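Local coordinates for protein soluble lytic murein transglycosylase (Pseudomonas aeruginosa, PDB 5OHU) that probably cleaves the glycan strands of peptidoglycan, acting as a lytic transglycosylase in both exolytic and endolytic cell-wall turnover, at residues R184-A189 / V241-R246; T526-S531 / I536-T541. All coordinates share one frame; numbering follows the deposited sequence.

Contact 1: R184-A189 / V241-R246; sequences RLKLAA and VGLGLR. With PO4 (phosphate ion), chain B.
L243 and A189 meet across two helices of the alpha-helical superhelical region of this Slt70-like enzyme, joining helix 178-190 to helix 235-251. The two short segments run nearly parallel, but their axes stay 11.2 Å apart, so the helices meet through side chains, chiefly L243. With CG anti to the backbone N (chi1 -173°), its CD1 lies 3.9 Å from A189 CB and 3.7 Å from the carbonyl O of K186. The aliphatic part of K186 slides past L243 in the opposite direction. Helix 208-219 covers one side, A218 touching both A189 and L243 and M214 touching K186.

Alongside this apolar patch, the K186 chain crosses that of R246 at about a right angle, placing CE at the edge of the guanidinium, 3.8 Å from NH2. The ammonium NZ stands 4.4 Å from the same NH2. D239 and E190, in salt bridges with K186 and R246 respectively, probably offset the like charges, and a phosphate ion, probably from the crystallisation liquor, forms a salt bridge with K186 NZ. A water near the guanidinium plane accepts a bond from R246 NH1 at 2.7 Å and a weak one from K186 NZ. L243 CA lies over one guanidinium face, offset toward its rim.

R184 extends the other way from helix 178-190. The backbone carbonyls of V155 and K157 receive bonds from NE and NH2, and W153 makes a cation-pi contact; together they probably fix the group's rotation. Its edge faces a separate phosphate of the same likely origin, with two nearly straight bonds: NH1 to O3 at 168° and NH2 to O2 at 171°.

Contact 2: T526-S531 / I536-T541; sequences TAKETS and IPLAST
A chi1 of 166° sets S531 OG anti to its backbone N and beside its carbonyl carbon, turning the hydroxyl toward the chain that follows helix 524-534. There it gives its proton to I536 O at 2.6 Å, approaching almost head-on to the carbonyl (C=O...OG angle 167°). I536 N returns a weak, bent bond to S531 O, 3.2 Å long. S531 thus bonds to I536 twice, closely through its hydroxyl and weakly through its carbonyl.

L538 likewise has CG anti to its backbone N (chi1 174°), a setting that carries the isobutyl group across to the helix. Its CB rests 3.6 Å from S531 OG, while CD2 reaches 4.1 Å from A527 CB and 4.0 Å from K528 CG. The K528 side chain crosses L538 at about a right angle; its chain bends at chi3, and CE passes T541 OG1 at 4.3 Å on the exposed side.

Within the helix, T530 OG1 bonds to T526 O at 2.9 Å from above the carbonyl plane; T530 N reaches the same oxygen from the opposite face, so this acceptor is gripped twice. Beyond the two segments, I536 packs on L553 of helix 547-564, while T526 and T530 both touch Y557 of that helix.

The arrangement is a loop that turns back along the last turns of helix 524-534 before the chain enters helix 547-564, within the lysozyme-like transglycosylase SLT domain.

Contact 1 joins two helices distant in sequence, whereas contact 2 folds a loop back on the helix just before it. The centres lie 45 Å apart, with nearest atoms about 31 Å apart, and no secondary-structure element is shared. Contact 1 is partly buried, and it combines an apolar middle with neighbouring basic side chains probably balanced by acids and a phosphate. Contact 2 lies at the surface of the SLT domain; hydroxyl and backbone bonds hold it, with L538 and I536 supplying apolar cover. Although the partners of contact 2 are closer in sequence, they bury more surface, 276 against 158 Å².

Contact 1: R184-A189 / V241-R246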
ATOM      1  N   ARG A 184       2.071  18.689 -19.435  1.00 21.38           N
ATOM      2  CA  ARG A 184       2.558  17.322 -19.373  1.00 16.28           C
ATOM      3  C   ARG A 184       4.047  17.298 -19.061  1.00 13.00           C
ATOM      4  O   ARG A 184       4.526  16.417 -18.339  1.00 19.63           O
ATOM      5  CB  ARG A 184       2.264  16.576 -20.676  1.00 13.18           C
ATOM      6  CG  ARG A 184       2.474  15.077 -20.505  1.00 19.36           C
ATOM      7  CD  ARG A 184       2.439  14.319 -21.805  1.00 17.85           C
ATOM      8  NE  ARG A 184       2.629  12.903 -21.558  1.00 20.73           N
ATOM      9  CZ  ARG A 184       2.776  11.977 -22.504  1.00 19.54           C
ATOM     10  NH1 ARG A 184       2.754  12.307 -23.790  1.00 14.84           N
ATOM     11  NH2 ARG A 184       2.946  10.716 -22.154  1.00 16.75           N
ATOM     12  N   LEU A 185       4.793  18.256 -19.604  1.00 19.16           N
ATOM     13  CA  LEU A 185       6.199  18.401 -19.247  1.00 16.16           C
ATOM     14  C   LEU A 185       6.365  18.479 -17.738  1.00 18.27           C
ATOM     15  O   LEU A 185       7.189  17.772 -17.154  1.00 16.98           O
ATOM     16  CB  LEU A 185       6.758  19.639 -19.946  1.00 25.82           C
ATOM     17  CG  LEU A 185       8.167  20.201 -19.734  1.00 29.81           C
ATOM     18  CD1 LEU A 185       9.169  19.161 -19.374  1.00 19.85           C
ATOM     19  CD2 LEU A 185       8.583  20.882 -21.039  1.00 29.14           C
ATOM     20  N   LYS A 186       5.552  19.307 -17.084  1.00 25.62           N
ATOM     21  CA  LYS A 186       5.634  19.447 -15.638  1.00 23.42           C
ATOM     22  C   LYS A 186       5.382  18.106 -14.947  1.00 29.25           C
ATOM     23  O   LYS A 186       6.143  17.698 -14.052  1.00 19.12           O
ATOM     24  CB  LYS A 186       4.633  20.516 -15.203  1.00 19.82           C
ATOM     25  CG  LYS A 186       4.685  20.940 -13.755  1.00 32.95           C
ATOM     26  CD  LYS A 186       3.755  22.136 -13.519  1.00 40.09           C
ATOM     27  CE  LYS A 186       3.089  22.072 -12.151  1.00 48.11           C
ATOM     28  NZ  LYS A 186       2.280  23.289 -11.859  1.00 50.11           N
ATOM     29  N   LEU A 187       4.347  17.381 -15.394  1.00 24.05           N
ATOM     30  CA  LEU A 187       4.038  16.073 -14.823  1.00 17.38           C
ATOM     31  C   LEU A 187       5.170  15.087 -15.050  1.00 18.57           C
ATOM     32  O   LEU A 187       5.468  14.262 -14.176  1.00 18.87           O
ATOM     33  CB  LEU A 187       2.749  15.531 -15.436  1.00 18.09           C
ATOM     34  CG  LEU A 187       1.527  16.374 -15.116  1.00 21.73           C
ATOM     35  CD1 LEU A 187       0.311  15.919 -15.923  1.00 17.43           C
ATOM     36  CD2 LEU A 187       1.262  16.272 -13.624  1.00 17.31           C
ATOM     37  N   ALA A 188       5.789  15.132 -16.234  1.00 17.22           N
ATOM     38  CA  ALA A 188       6.899  14.230 -16.507  1.00 15.48           C
ATOM     39  C   ALA A 188       8.091  14.566 -15.622  1.00 23.35           C
ATOM     40  O   ALA A 188       8.794  13.668 -15.139  1.00 19.09           O
ATOM     41  CB  ALA A 188       7.284  14.302 -17.988  1.00 12.78           C
ATOM     42  N   ALA A 189       8.331  15.862 -15.400  1.00 18.17           N
ATOM     43  CA  ALA A 189       9.431  16.267 -14.537  1.00 15.98           C
ATOM     44  C   ALA A 189       9.165  15.853 -13.101  1.00 18.89           C
ATOM     45  O   ALA A 189      10.078  15.394 -12.406  1.00 22.88           O
ATOM     46  CB  ALA A 189       9.647  17.780 -14.642  1.00 23.64           C
ATOM     47  N   VAL A 241      10.217  27.272 -10.825  1.00 17.60           N
ATOM     48  CA  VAL A 241      10.666  27.459  -9.452  1.00 14.95           C
ATOM     49  C   VAL A 241       9.804  26.651  -8.492  1.00 13.00           C
ATOM     50  O   VAL A 241      10.317  26.008  -7.569  1.00 16.44           O
ATOM     51  CB  VAL A 241      10.683  28.960  -9.117  1.00 13.61           C
ATOM     52  CG1 VAL A 241      10.783  29.186  -7.617  1.00 13.47           C
ATOM     53  CG2 VAL A 241      11.846  29.620  -9.854  1.00 19.08           C
ATOM     54  N   GLY A 242       8.493  26.628  -8.719  1.00 18.49           N
ATOM     55  CA  GLY A 242       7.622  25.905  -7.806  1.00 12.74           C
ATOM     56  C   GLY A 242       7.899  24.419  -7.806  1.00 19.44           C
ATOM     57  O   GLY A 242       7.907  23.777  -6.750  1.00 24.30           O
ATOM     58  N   LEU A 243       8.136  23.851  -8.993  1.00 17.92           N
ATOM     59  CA  LEU A 243       8.513  22.446  -9.073  1.00 15.41           C
ATOM     60  C   LEU A 243       9.801  22.197  -8.305  1.00 19.04           C
ATOM     61  O   LEU A 243       9.901  21.239  -7.522  1.00 19.25           O
ATOM     62  CB  LEU A 243       8.660  22.018 -10.538  1.00 19.06           C
ATOM     63  CG  LEU A 243       8.897  20.513 -10.725  1.00 26.56           C
ATOM     64  CD1 LEU A 243       8.054  20.003 -11.874  1.00 30.46           C
ATOM     65  CD2 LEU A 243      10.358  20.237 -10.982  1.00 27.22           C
ATOM     66  N   GLY A 244      10.789  23.073  -8.495  1.00 12.41           N
ATOM     67  CA  GLY A 244      12.057  22.894  -7.806  1.00 12.40           C
ATOM     68  C   GLY A 244      11.930  23.002  -6.298  1.00 12.18           C
ATOM     69  O   GLY A 244      12.541  22.230  -5.558  1.00 14.81           O
ATOM     70  N   LEU A 245      11.114  23.939  -5.814  1.00 23.17           N
ATOM     71  CA  LEU A 245      10.968  24.047  -4.365  1.00 21.73           C
ATOM     72  C   LEU A 245      10.258  22.837  -3.783  1.00 17.85           C
ATOM     73  O   LEU A 245      10.606  22.380  -2.690  1.00 15.48           O
ATOM     74  CB  LEU A 245      10.236  25.323  -3.969  1.00 12.22           C
ATOM     75  CG  LEU A 245      10.972  26.592  -4.363  1.00 12.52           C
ATOM     76  CD1 LEU A 245      10.030  27.782  -4.418  1.00 17.23           C
ATOM     77  CD2 LEU A 245      12.078  26.808  -3.370  1.00 12.48           C
ATOM     78  N   ARG A 246       9.271  22.298  -4.500  1.00 18.29           N
ATOM     79  CA  ARG A 246       8.594  21.094  -4.015  1.00 18.83           C
ATOM     80  C   ARG A 246       9.550  19.915  -3.985  1.00 23.09           C
ATOM     81  O   ARG A 246       9.537  19.115  -3.041  1.00 30.44           O
ATOM     82  CB  ARG A 246       7.375  20.776  -4.889  1.00 22.93           C
ATOM     83  CG  ARG A 246       6.054  21.247  -4.269  1.00 34.00           C
ATOM     84  CD  ARG A 246       5.199  22.020  -5.243  1.00 43.97           C
ATOM     85  NE  ARG A 246       5.127  21.374  -6.551  1.00 57.32           N
ATOM     86  CZ  ARG A 246       4.906  22.015  -7.699  1.00 64.35           C
ATOM     87  NH1 ARG A 246       4.732  23.337  -7.706  1.00 65.83           N
ATOM     88  NH2 ARG A 246       4.869  21.324  -8.832  1.00 59.42           N
TER
HETATM   89  P   PO4 B 701       3.607   9.085 -25.618  1.00 47.47           P
HETATM   90  O1  PO4 B 701       4.974   8.723 -26.134  1.00 51.20           O
HETATM   91  O2  PO4 B 701       3.530   8.780 -24.146  1.00 34.88           O
HETATM   92  O3  PO4 B 701       3.358  10.550 -25.886  1.00 47.35           O
HETATM   93  O4  PO4 B 701       2.558   8.273 -26.337  1.00 56.00           O
HETATM   94  O   HOH W   1       4.719  24.007 -10.300  1.00 55.74           O

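Contact 2: T526-S531 / I536-T541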
ATOM      1  N   THR A 526      21.571 -10.262   5.524  1.00 32.54           N
ATOM      2  CA  THR A 526      21.298 -10.220   6.955  1.00 32.75           C
ATOM      3  C   THR A 526      21.343 -11.617   7.565  1.00 34.39           C
ATOM      4  O   THR A 526      21.930 -11.820   8.637  1.00 31.17           O
ATOM      5  CB  THR A 526      19.926  -9.591   7.208  1.00 36.28           C
ATOM      6  OG1 THR A 526      19.887  -8.270   6.653  1.00 39.19           O
ATOM      7  CG2 THR A 526      19.619  -9.539   8.711  1.00 26.29           C
ATOM      8  N   ALA A 527      20.720 -12.592   6.898  1.00 26.44           N
ATOM      9  CA  ALA A 527      20.692 -13.942   7.444  1.00 23.80           C
ATOM     10  C   ALA A 527      22.090 -14.542   7.514  1.00 27.37           C
ATOM     11  O   ALA A 527      22.420 -15.232   8.483  1.00 25.28           O
ATOM     12  CB  ALA A 527      19.759 -14.835   6.616  1.00 22.75           C
ATOM     13  N   LYS A 528      22.932 -14.297   6.505  1.00 31.48           N
ATOM     14  CA  LYS A 528      24.259 -14.906   6.540  1.00 31.35           C
ATOM     15  C   LYS A 528      25.126 -14.287   7.632  1.00 28.32           C
ATOM     16  O   LYS A 528      25.891 -15.000   8.288  1.00 27.99           O
ATOM     17  CB  LYS A 528      24.933 -14.802   5.170  1.00 40.21           C
ATOM     18  CG  LYS A 528      24.337 -15.745   4.128  1.00 55.16           C
ATOM     19  CD  LYS A 528      25.119 -15.781   2.800  1.00 61.31           C
ATOM     20  CE  LYS A 528      24.610 -14.737   1.810  1.00 65.76           C
ATOM     21  NZ  LYS A 528      25.177 -14.938   0.443  1.00 69.09           N
ATOM     22  N   GLU A 529      25.002 -12.977   7.858  1.00 25.60           N
ATOM     23  CA  GLU A 529      25.761 -12.320   8.916  1.00 36.71           C
ATOM     24  C   GLU A 529      25.324 -12.808  10.292  1.00 37.85           C
ATOM     25  O   GLU A 529      26.165 -13.101  11.154  1.00 32.73           O
ATOM     26  CB  GLU A 529      25.600 -10.802   8.806  1.00 47.84           C
ATOM     27  CG  GLU A 529      26.593 -10.139   7.857  1.00 66.18           C
ATOM     28  CD  GLU A 529      26.124  -8.782   7.344  1.00 76.76           C
ATOM     29  OE1 GLU A 529      26.621  -8.350   6.277  1.00 78.15           O
ATOM     30  OE2 GLU A 529      25.258  -8.155   7.996  1.00 73.69           O
ATOM     31  N   THR A 530      24.006 -12.886  10.516  1.00 28.33           N
ATOM     32  CA  THR A 530      23.474 -13.438  11.758  1.00 29.76           C
ATOM     33  C   THR A 530      23.979 -14.855  11.978  1.00 30.66           C
ATOM     34  O   THR A 530      24.406 -15.215  13.086  1.00 28.21           O
ATOM     35  CB  THR A 530      21.947 -13.412  11.717  1.00 27.63           C
ATOM     36  OG1 THR A 530      21.505 -12.066  11.518  1.00 29.11           O
ATOM     37  CG2 THR A 530      21.363 -13.936  13.022  1.00 27.20           C
ATOM     38  N   SER A 531      23.979 -15.653  10.914  1.00 27.64           N
ATOM     39  CA  SER A 531      24.481 -17.020  10.986  1.00 28.42           C
ATOM     40  C   SER A 531      25.930 -17.057  11.454  1.00 26.93           C
ATOM     41  O   SER A 531      26.303 -17.886  12.292  1.00 28.53           O
ATOM     42  CB  SER A 531      24.328 -17.684   9.617  1.00 21.31           C
ATOM     43  OG  SER A 531      25.075 -18.881   9.543  1.00 31.26           O
ATOM     44  N   ILE A 536      25.089 -20.194  14.075  1.00 30.61           N
ATOM     45  CA  ILE A 536      23.897 -20.939  13.671  1.00 33.01           C
ATOM     46  C   ILE A 536      24.081 -21.386  12.225  1.00 32.85           C
ATOM     47  O   ILE A 536      24.225 -20.515  11.345  1.00 31.96           O
ATOM     48  CB  ILE A 536      22.630 -20.100  13.832  1.00 32.53           C
ATOM     49  CG1 ILE A 536      22.410 -19.725  15.296  1.00 30.14           C
ATOM     50  CG2 ILE A 536      21.418 -20.836  13.265  1.00 26.59           C
ATOM     51  CD1 ILE A 536      21.301 -18.717  15.488  1.00 31.51           C
ATOM     52  N   PRO A 537      24.054 -22.679  11.926  1.00 35.78           N
ATOM     53  CA  PRO A 537      24.328 -23.140  10.559  1.00 35.88           C
ATOM     54  C   PRO A 537      23.272 -22.676   9.568  1.00 41.01           C
ATOM     55  O   PRO A 537      22.072 -22.739   9.839  1.00 44.80           O
ATOM     56  CB  PRO A 537      24.320 -24.669  10.688  1.00 33.94           C
ATOM     57  CG  PRO A 537      24.588 -24.940  12.143  1.00 33.94           C
ATOM     58  CD  PRO A 537      23.918 -23.803  12.873  1.00 36.40           C
ATOM     59  N   LEU A 538      23.739 -22.231   8.400  1.00 41.22           N
ATOM     60  CA  LEU A 538      22.871 -21.813   7.300  1.00 40.35           C
ATOM     61  C   LEU A 538      23.481 -22.329   6.003  1.00 51.22           C
ATOM     62  O   LEU A 538      24.470 -21.767   5.523  1.00 53.19           O
ATOM     63  CB  LEU A 538      22.722 -20.295   7.254  1.00 32.26           C
ATOM     64  CG  LEU A 538      21.948 -19.767   6.045  1.00 30.29           C
ATOM     65  CD1 LEU A 538      20.562 -20.372   6.033  1.00 26.61           C
ATOM     66  CD2 LEU A 538      21.889 -18.236   6.047  1.00 26.35           C
ATOM     67  N   ALA A 539      22.882 -23.379   5.431  1.00 57.82           N
ATOM     68  CA  ALA A 539      23.454 -24.012   4.241  1.00 60.09           C
ATOM     69  C   ALA A 539      23.395 -23.093   3.024  1.00 59.65           C
ATOM     70  O   ALA A 539      24.377 -22.983   2.281  1.00 55.89           O
ATOM     71  CB  ALA A 539      22.737 -25.328   3.946  1.00 60.02           C
ATOM     72  N   SER A 540      22.261 -22.429   2.803  1.00 56.62           N
ATOM     73  CA  SER A 540      22.112 -21.517   1.677  1.00 48.63           C
ATOM     74  C   SER A 540      20.984 -20.543   1.981  1.00 45.17           C
ATOM     75  O   SER A 540      20.177 -20.762   2.885  1.00 47.66           O
ATOM     76  CB  SER A 540      21.820 -22.269   0.375  1.00 48.75           C
ATOM     77  OG  SER A 540      20.503 -22.798   0.378  1.00 42.89           O
ATOM     78  N   THR A 541      20.934 -19.465   1.192  1.00 42.82           N
ATOM     79  CA  THR A 541      19.782 -18.567   1.219  1.00 47.27           C
ATOM     80  C   THR A 541      18.477 -19.334   1.041  1.00 47.01           C
ATOM     81  O   THR A 541      17.457 -18.991   1.649  1.00 46.70           O
ATOM     82  CB  THR A 541      19.925 -17.498   0.129  1.00 52.89           C
ATOM     83  OG1 THR A 541      21.006 -16.618   0.456  1.00 59.77           O
ATOM     84  CG2 THR A 541      18.643 -16.675  -0.016  1.00 55.29           C
TER